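Local coordinates for ribosomal-protein-serine acetyltransferase, putative (Vibrio cholerae O1 biovar eltor, PDB 2FCK) that is of unproven function but probably transfers an acetyl group from acetyl-CoA to protein N-termini, at residues 86-90 with 118-122. Residues are numbered along the deposited sequence; the frame is centred on the assembly and turned at random. Where two conformers were deposited one is given.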
loop_
_atom_site.group_PDB
_atom_site.type_symbol
_atom_site.label_atom_id
_atom_site.label_comp_id
_atom_site.label_asym_id
_atom_site.label_seq_id
_atom_site.Cartn_x
_atom_site.Cartn_y
_atom_site.Cartn_z
HETATM N N MSE A 86 -2.910 -10.619 18.493
HETATM C CA MSE A 86 -3.286 -10.771 17.074
HETATM C C MSE A 86 -2.090 -10.384 16.217
HETATM O O MSE A 86 -1.269 -9.526 16.603
HETATM C CB MSE A 86 -4.484 -9.897 16.744
HETATM C CG MSE A 86 -5.778 -10.371 17.404
HETATM SE SE MSE A 86 -7.285 -9.314 16.693
HETATM C CE MSE A 86 -7.563 -10.403 15.091
ATOM N N VAL A 87 -1.983 -11.033 15.067
ATOM C CA VAL A 87 -1.069 -10.604 14.013
ATOM C C VAL A 87 -1.911 -10.528 12.750
ATOM O O VAL A 87 -2.822 -11.354 12.554
ATOM C CB VAL A 87 0.154 -11.570 13.841
ATOM C CG1 VAL A 87 1.087 -11.523 15.107
ATOM C CG2 VAL A 87 -0.303 -13.024 13.465
ATOM N N ALA A 88 -1.641 -9.523 11.929
ATOM C CA ALA A 88 -2.494 -9.342 10.752
ATOM C C ALA A 88 -1.748 -8.950 9.520
ATOM O O ALA A 88 -0.799 -8.158 9.604
ATOM C CB ALA A 88 -3.556 -8.294 11.048
ATOM N N ILE A 89 -2.253 -9.407 8.369
ATOM C CA ILE A 89 -1.939 -8.716 7.107
ATOM C C ILE A 89 -3.049 -7.677 6.948
ATOM O O ILE A 89 -4.236 -8.027 6.767
ATOM C CB ILE A 89 -1.947 -9.654 5.874
ATOM C CG1 ILE A 89 -0.950 -10.806 6.045
ATOM C CG2 ILE A 89 -1.558 -8.860 4.602
ATOM C CD1 ILE A 89 -1.173 -11.990 5.120
ATOM N N ASN A 90 -2.671 -6.410 7.067
ATOM C CA ASN A 90 -3.662 -5.363 7.025
ATOM C C ASN A 90 -4.082 -5.020 5.621
ATOM O O ASN A 90 -5.253 -4.719 5.416
ATOM C CB ASN A 90 -3.125 -4.085 7.665
ATOM C CG ASN A 90 -2.975 -4.180 9.122
ATOM O OD1 ASN A 90 -3.781 -4.808 9.804
ATOM N ND2 ASN A 90 -1.939 -3.509 9.648
ATOM N N ALA A 118 4.647 -15.710 16.845
ATOM C CA ALA A 118 3.479 -15.431 16.014
ATOM C C ALA A 118 3.831 -14.546 14.789
ATOM O O ALA A 118 3.417 -14.813 13.650
ATOM C CB ALA A 118 2.405 -14.748 16.868
ATOM N N LEU A 119 4.579 -13.469 15.033
ATOM C CA LEU A 119 4.857 -12.550 13.934
ATOM C C LEU A 119 5.802 -13.190 12.918
ATOM O O LEU A 119 5.635 -13.035 11.700
ATOM C CB LEU A 119 5.379 -11.187 14.464
ATOM C CG LEU A 119 5.635 -10.100 13.439
ATOM C CD1 LEU A 119 4.344 -9.781 12.733
ATOM C CD2 LEU A 119 6.169 -8.831 14.164
ATOM N N THR A 120 6.774 -13.979 13.412
ATOM C CA THR A 120 7.663 -14.672 12.478
ATOM C C THR A 120 6.874 -15.682 11.617
ATOM O O THR A 120 7.124 -15.788 10.408
ATOM C CB THR A 120 8.801 -15.401 13.248
ATOM O OG1 THR A 120 9.640 -14.395 13.870
ATOM C CG2 THR A 120 9.656 -16.272 12.305
ATOM N N ALA A 121 5.893 -16.362 12.226
ATOM C CA ALA A 121 5.040 -17.314 11.467
ATOM C C ALA A 121 4.349 -16.578 10.314
ATOM O O ALA A 121 4.345 -17.045 9.147
ATOM C CB ALA A 121 4.017 -17.944 12.409
ATOM N N LEU A 122 3.868 -15.369 10.628
ATOM C CA LEU A 122 3.125 -14.626 9.610
ATOM C C LEU A 122 4.075 -14.144 8.511
ATOM O O LEU A 122 3.770 -14.194 7.318
ATOM C CB LEU A 122 2.369 -13.459 10.262
ATOM C CG LEU A 122 1.513 -12.643 9.272
ATOM C CD1 LEU A 122 0.440 -13.538 8.617
ATOM C CD2 LEU A 122 0.870 -11.407 9.948
#
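In this GNAT domain, helix 114-129 packs on one face of the central sheet, and Val87 and Leu122 carry its contact with strand 83-93. The axes of segments 86-90 and 118-122 come within 8.6 Å, and their N-to-C directions differ by 25°. Val87 points at the helix, and its two methyls touch one turn of it. Val87 CG1 lies 3.9 Å from Ala118 CB and also touches the backbone N of Leu119. Val87 CG2 meets Leu122 CD2 at 4.0 Å. Leu122 reaches the opposite way, past Val87, to the strand backbone. With CG anti to the backbone N (chi1 -178°), the Leu122 branch extends toward the strand; chi2 of 61° then sets CD1 and CD2. Leu122 CD2 rests 3.6 Å from Ala88 C, against the peptide after Ala88. Leu122 CD1 sits 4.0 Å from Ile89 CG1. No hydrogen bond joins the segments; the contact is apolar and buried. Phe73 and Val75 of strand 71-77 and Tyr103 of strand 98-105 extend the same core. The Ala88 side chain points away from the helix, and a nitrate ion is bound near it. Helix 114-129 links parallel strands 98-105 and 134-139, the beta-alpha-beta crossover of the GNAT fold, and here packs onto neighbouring strand 83-93.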